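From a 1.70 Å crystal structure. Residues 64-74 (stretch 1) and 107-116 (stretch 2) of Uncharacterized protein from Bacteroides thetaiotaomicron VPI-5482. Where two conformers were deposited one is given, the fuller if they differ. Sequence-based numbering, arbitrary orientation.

Stretch 1 (64-74) DFINKLNIALK
Stretch 2 (107-116) INKLLISIIK

Two helices, 64-74 and 107-116, pack nearly antiparallel: their axes approach to 9.7 Å and cross at -156°. Both are regular α-helices, phi/psi near -60/-42 except Lys116 at -83/-21, with psi near -55 at Phe65, Ser113 and Ile114, closed by i-to-i+4 bonds such as Leu73 N to Leu69 O at 2.9 Å. No hydrogen bond crosses the interface; 493 Å² is buried, both sides summed, mostly by apolar residues. Register is fixed at two points, CA to CA: Ile66 to Ile115 at 5.8 Å and Leu73 to Asn108 at 6.1 Å.

Two reciprocal knobs set the rule. Leu73 (chi1 t, chi2 p) leaves its helix sideways, but its end enters the hole formed by Asn108, Leu111, Ile112 and Ile115; its CD2 lies 3.9 Å from CG1 of Ile112 (m, t). Ile115 (m, chi2 158°) answers among Ile66, Leu69, Asn70 and Leu73, its CG1 3.9 Å from Leu69 CB.

Beside them, residues whose CA-to-CB bonds point toward the partner fill the seam: Leu69, Ala72, Leu111 and Ile114. Leu69 (m, t) sets CD2 3.9 Å from Leu111 CD2 and presses CD1 to a tight 3.2 Å from CG2 of Ile114 (m, t). Leu111 (m, t) packs on Ala72, CB of Ala72 to CD1 of Leu111 4.0 Å.

At one end, Phe65 (t, chi2 79°) meets Ile114 obliquely, CE2 to CG2 3.7 Å, while Ile66 (m, m) lays CD1 3.8 Å from Ile115 CA.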

ATOM      1  N   ASP C  64       9.467   9.470  23.723  1.00 28.00           N
ATOM      2  CA  ASP C  64       8.522   8.780  22.849  1.00 26.81           C
ATOM      3  C   ASP C  64       7.325   9.673  22.543  1.00 25.33           C
ATOM      4  O   ASP C  64       6.819   9.692  21.423  1.00 25.38           O
ATOM      5  CB  ASP C  64       8.059   7.483  23.515  1.00 28.90           C
ATOM      6  N   PHE C  65       6.867  10.406  23.550  1.00 23.86           N
ATOM      7  CA  PHE C  65       5.823  11.416  23.376  1.00 22.99           C
ATOM      8  C   PHE C  65       6.154  12.440  22.278  1.00 21.69           C
ATOM      9  O   PHE C  65       5.362  12.642  21.349  1.00 18.52           O
ATOM     10  CB  PHE C  65       5.622  12.132  24.700  1.00 21.37           C
ATOM     11  CG  PHE C  65       4.697  13.308  24.640  1.00 19.54           C
ATOM     12  CD1 PHE C  65       3.329  13.131  24.623  1.00 22.60           C
ATOM     13  CD2 PHE C  65       5.198  14.599  24.692  1.00 26.53           C
ATOM     14  CE1 PHE C  65       2.474  14.216  24.616  1.00 22.24           C
ATOM     15  CE2 PHE C  65       4.351  15.689  24.677  1.00 24.49           C
ATOM     16  CZ  PHE C  65       2.992  15.503  24.643  1.00 25.34           C
ATOM     17  N   ILE C  66       7.307  13.087  22.396  1.00 22.12           N
ATOM     18  CA  ILE C  66       7.730  14.084  21.407  1.00 21.70           C
ATOM     19  C   ILE C  66       7.839  13.454  20.026  1.00 22.94           C
ATOM     20  O   ILE C  66       7.409  14.052  19.012  1.00 21.74           O
ATOM     21  CB  ILE C  66       9.091  14.752  21.810  1.00 22.88           C
ATOM     22  CG1 ILE C  66       8.921  15.613  23.063  1.00 23.58           C
ATOM     23  CG2 ILE C  66       9.629  15.628  20.700  1.00 22.36           C
ATOM     24  CD1 ILE C  66       7.965  16.783  22.907  1.00 25.70           C
ATOM     25  N   ASN C  67       8.383  12.245  19.965  1.00 22.46           N
ATOM     26  CA  ASN C  67       8.532  11.561  18.680  1.00 24.36           C
ATOM     27  C   ASN C  67       7.199  11.246  17.988  1.00 23.35           C
ATOM     28  O   ASN C  67       7.050  11.435  16.770  1.00 25.00           O
ATOM     29  CB  ASN C  67       9.392  10.301  18.831  1.00 27.09           C
ATOM     30  CG  ASN C  67      10.890  10.626  18.869  1.00 27.28           C
ATOM     31  OD1 ASN C  67      11.329  11.488  19.632  1.00 43.80           O
ATOM     32  ND2 ASN C  67      11.668   9.950  18.032  1.00 39.60           N
ATOM     33  N   LYS C  68       6.221  10.790  18.760  1.00 22.80           N
ATOM     34  CA  LYS C  68       4.894  10.555  18.203  1.00 22.03           C
ATOM     35  C   LYS C  68       4.259  11.874  17.747  1.00 20.94           C
ATOM     36  O   LYS C  68       3.585  11.920  16.707  1.00 20.19           O
ATOM     37  CB  LYS C  68       4.008   9.812  19.208  1.00 22.84           C
ATOM     38  CG  LYS C  68       4.482   8.384  19.466  1.00 25.79           C
ATOM     39  CD  LYS C  68       4.316   7.521  18.237  1.00 31.67           C
ATOM     40  N   LEU C  69       4.500  12.962  18.484  1.00 19.48           N
ATOM     41  CA  LEU C  69       3.990  14.259  18.049  1.00 19.19           C
ATOM     42  C   LEU C  69       4.663  14.707  16.753  1.00 18.53           C
ATOM     43  O   LEU C  69       4.040  15.359  15.904  1.00 20.22           O
ATOM     44  CB  LEU C  69       4.166  15.311  19.131  1.00 17.83           C
ATOM     45  CG  LEU C  69       3.320  15.180  20.405  1.00 16.83           C
ATOM     46  CD1 LEU C  69       3.443  16.455  21.226  1.00 19.59           C
ATOM     47  CD2 LEU C  69       1.862  14.879  20.068  1.00 18.75           C
ATOM     48  N   ASN C  70       5.937  14.365  16.592  1.00 19.18           N
ATOM     49  CA  ASN C  70       6.645  14.692  15.360  1.00 18.08           C
ATOM     50  C   ASN C  70       6.080  13.941  14.171  1.00 17.94           C
ATOM     51  O   ASN C  70       6.017  14.496  13.067  1.00 17.45           O
ATOM     52  CB  ASN C  70       8.129  14.377  15.494  1.00 19.87           C
ATOM     53  CG  ASN C  70       8.951  14.912  14.312  1.00 27.17           C
ATOM     54  OD1 ASN C  70       9.482  14.134  13.517  1.00 35.48           O
ATOM     55  ND2 ASN C  70       9.066  16.245  14.205  1.00 31.41           N
ATOM     56  N   ILE C  71       5.662  12.689  14.385  1.00 18.07           N
ATOM     57  CA  ILE C  71       4.948  11.951  13.325  1.00 19.76           C
ATOM     58  C   ILE C  71       3.583  12.601  13.019  1.00 18.72           C
ATOM     59  O   ILE C  71       3.209  12.733  11.847  1.00 18.94           O
ATOM     60  CB  ILE C  71       4.731  10.467  13.670  1.00 19.75           C
ATOM     61  CG1 ILE C  71       6.063   9.754  13.925  1.00 24.21           C
ATOM     62  CG2 ILE C  71       3.987   9.739  12.517  1.00 19.86           C
ATOM     63  CD1 ILE C  71       5.879   8.347  14.509  1.00 23.97           C
ATOM     64  N   ALA C  72       2.871  13.069  14.047  1.00 18.05           N
ATOM     65  CA  ALA C  72       1.620  13.842  13.828  1.00 16.85           C
ATOM     66  C   ALA C  72       1.878  15.088  12.971  1.00 16.45           C
ATOM     67  O   ALA C  72       1.130  15.398  12.039  1.00 18.57           O
ATOM     68  CB  ALA C  72       0.996  14.254  15.174  1.00 14.30           C
ATOM     69  N   LEU C  73       2.973  15.787  13.281  1.00 16.95           N
ATOM     70  CA  LEU C  73       3.344  16.966  12.511  1.00 16.62           C
ATOM     71  C   LEU C  73       3.651  16.631  11.036  1.00 17.09           C
ATOM     72  O   LEU C  73       3.328  17.398  10.119  1.00 15.16           O
ATOM     73  CB  LEU C  73       4.559  17.624  13.152  1.00 18.58           C
ATOM     74  CG  LEU C  73       5.058  18.897  12.490  1.00 18.39           C
ATOM     75  CD1 LEU C  73       3.917  19.907  12.330  1.00 17.65           C
ATOM     76  CD2 LEU C  73       6.216  19.453  13.311  1.00 18.63           C
ATOM     77  N   LYS C  74       4.290  15.487  10.826  1.00 15.46           N
ATOM     78  CA  LYS C  74       4.595  15.012   9.485  1.00 15.87           C
ATOM     79  C   LYS C  74       3.319  14.827   8.702  1.00 16.14           C
ATOM     80  O   LYS C  74       3.199  15.220   7.521  1.00 16.45           O
ATOM     81  CB  LYS C  74       5.310  13.676   9.559  1.00 17.15           C
ATOM     82  CG  LYS C  74       5.685  13.078   8.205  1.00 21.73           C
ATOM     83  CD  LYS C  74       6.526  11.813   8.374  1.00 20.98           C
ATOM     84  CE  LYS C  74       5.693  10.599   8.872  1.00 26.15           C
ATOM     85  NZ  LYS C  74       4.898  10.015   7.747  1.00 28.23           N
ATOM     86  N   ILE C 107      -3.223  23.119  13.841  1.00 19.89           N
ATOM     87  CA  ILE C 107      -2.665  21.922  14.470  1.00 19.64           C
ATOM     88  C   ILE C 107      -1.138  21.906  14.380  1.00 19.76           C
ATOM     89  O   ILE C 107      -0.461  21.561  15.365  1.00 17.44           O
ATOM     90  CB  ILE C 107      -3.309  20.615  13.883  1.00 18.63           C
ATOM     91  CG1 ILE C 107      -4.768  20.506  14.331  1.00 20.64           C
ATOM     92  CG2 ILE C 107      -2.511  19.356  14.253  1.00 20.84           C
ATOM     93  CD1 ILE C 107      -5.554  19.455  13.590  1.00 19.98           C
ATOM     94  N   ASN C 108      -0.594  22.294  13.224  1.00 19.60           N
ATOM     95  CA  ASN C 108       0.857  22.461  13.087  1.00 20.10           C
ATOM     96  C   ASN C 108       1.451  23.302  14.220  1.00 20.43           C
ATOM     97  O   ASN C 108       2.453  22.942  14.842  1.00 20.34           O
ATOM     98  CB  ASN C 108       1.202  23.173  11.786  1.00 19.61           C
ATOM     99  CG  ASN C 108       1.108  22.285  10.579  1.00 22.88           C
ATOM    100  OD1 ASN C 108       0.239  21.434  10.491  1.00 26.97           O
ATOM    101  ND2 ASN C 108       2.016  22.492   9.621  1.00 29.35           N
ATOM    102  N   LYS C 109       0.811  24.437  14.460  1.00 20.40           N
ATOM    103  CA  LYS C 109       1.314  25.450  15.385  1.00 21.97           C
ATOM    104  C   LYS C 109       1.364  24.883  16.809  1.00 21.95           C
ATOM    105  O   LYS C 109       2.361  25.037  17.525  1.00 21.97           O
ATOM    106  CB  LYS C 109       0.381  26.649  15.311  1.00 23.26           C
ATOM    107  CG  LYS C 109       0.753  27.825  16.179  1.00 24.31           C
ATOM    108  CD  LYS C 109      -0.302  28.921  16.078  1.00 28.75           C
ATOM    109  CE  LYS C 109      -1.688  28.405  16.432  1.00 30.41           C
ATOM    110  NZ  LYS C 109      -2.488  29.391  17.197  1.00 30.01           N
ATOM    111  N   LEU C 110       0.290  24.207  17.205  1.00 20.63           N
ATOM    112  CA  LEU C 110       0.209  23.645  18.546  1.00 21.02           C
ATOM    113  C   LEU C 110       1.229  22.503  18.722  1.00 21.58           C
ATOM    114  O   LEU C 110       1.939  22.421  19.752  1.00 19.57           O
ATOM    115  CB  LEU C 110      -1.216  23.152  18.803  1.00 21.79           C
ATOM    116  CG  LEU C 110      -2.290  24.251  18.766  1.00 23.54           C
ATOM    117  CD1 LEU C 110      -3.724  23.679  18.735  1.00 22.13           C
ATOM    118  CD2 LEU C 110      -2.090  25.179  19.952  1.00 25.18           C
ATOM    119  N   LEU C 111       1.328  21.636  17.709  1.00 19.82           N
ATOM    120  CA  LEU C 111       2.310  20.546  17.779  1.00 20.42           C
ATOM    121  C   LEU C 111       3.734  21.075  17.902  1.00 19.80           C
ATOM    122  O   LEU C 111       4.532  20.584  18.706  1.00 22.32           O
ATOM    123  CB  LEU C 111       2.204  19.624  16.575  1.00 18.12           C
ATOM    124  CG  LEU C 111       0.912  18.818  16.469  1.00 17.60           C
ATOM    125  CD1 LEU C 111       0.828  18.216  15.070  1.00 20.47           C
ATOM    126  CD2 LEU C 111       0.860  17.733  17.537  1.00 17.92           C
ATOM    127  N   ILE C 112       4.044  22.116  17.143  1.00 21.92           N
ATOM    128  CA  ILE C 112       5.384  22.690  17.194  1.00 21.38           C
ATOM    129  C   ILE C 112       5.676  23.286  18.573  1.00 23.70           C
ATOM    130  O   ILE C 112       6.787  23.114  19.121  1.00 24.04           O
ATOM    131  CB  ILE C 112       5.596  23.733  16.081  1.00 21.16           C
ATOM    132  CG1 ILE C 112       5.638  23.022  14.728  1.00 22.95           C
ATOM    133  CG2 ILE C 112       6.907  24.527  16.330  1.00 21.38           C
ATOM    134  CD1 ILE C 112       5.348  23.910  13.550  1.00 23.81           C
ATOM    135  N   SER C 113       4.684  23.959  19.153  1.00 24.58           N
ATOM    136  CA  SER C 113       4.832  24.556  20.477  0.50 25.92           C
ATOM    137  C   SER C 113       5.166  23.486  21.511  1.00 25.29           C
ATOM    138  O   SER C 113       6.153  23.582  22.231  1.00 23.38           O
ATOM    139  CB  SER C 113       3.547  25.283  20.885  0.50 27.19           C
ATOM    140  OG  SER C 113       3.734  26.003  22.089  0.50 27.48           O
ATOM    141  N   ILE C 114       4.337  22.458  21.572  1.00 22.92           N
ATOM    142  CA  ILE C 114       4.571  21.355  22.487  1.00 23.36           C
ATOM    143  C   ILE C 114       5.991  20.800  22.259  1.00 24.33           C
ATOM    144  O   ILE C 114       6.820  20.742  23.186  1.00 24.15           O
ATOM    145  CB  ILE C 114       3.521  20.249  22.284  1.00 21.81           C
ATOM    146  CG1 ILE C 114       2.134  20.739  22.720  1.00 22.61           C
ATOM    147  CG2 ILE C 114       3.904  18.994  23.055  1.00 21.42           C
ATOM    148  CD1 ILE C 114       0.998  19.974  22.102  1.00 23.14           C
ATOM    149  N   ILE C 115       6.280  20.442  21.011  1.00 23.34           N
ATOM    150  CA  ILE C 115       7.556  19.817  20.661  1.00 24.57           C
ATOM    151  C   ILE C 115       8.737  20.694  21.063  1.00 27.84           C
ATOM    152  O   ILE C 115       9.729  20.198  21.610  1.00 28.86           O
ATOM    153  CB  ILE C 115       7.633  19.491  19.161  1.00 24.96           C
ATOM    154  CG1 ILE C 115       6.635  18.371  18.830  1.00 23.79           C
ATOM    155  CG2 ILE C 115       9.071  19.071  18.775  1.00 23.89           C
ATOM    156  CD1 ILE C 115       6.210  18.309  17.375  1.00 22.53           C
ATOM    157  N   LYS C 116       8.600  21.994  20.817  1.00 29.84           N
ATOM    158  CA  LYS C 116       9.639  22.967  21.113  1.00 31.09           C
ATOM    159  C   LYS C 116       9.609  23.414  22.583  1.00 33.36           C
ATOM    160  O   LYS C 116      10.615  23.897  23.108  1.00 34.87           O
ATOM    161  CB  LYS C 116       9.493  24.166  20.170  1.00 30.25           C
TER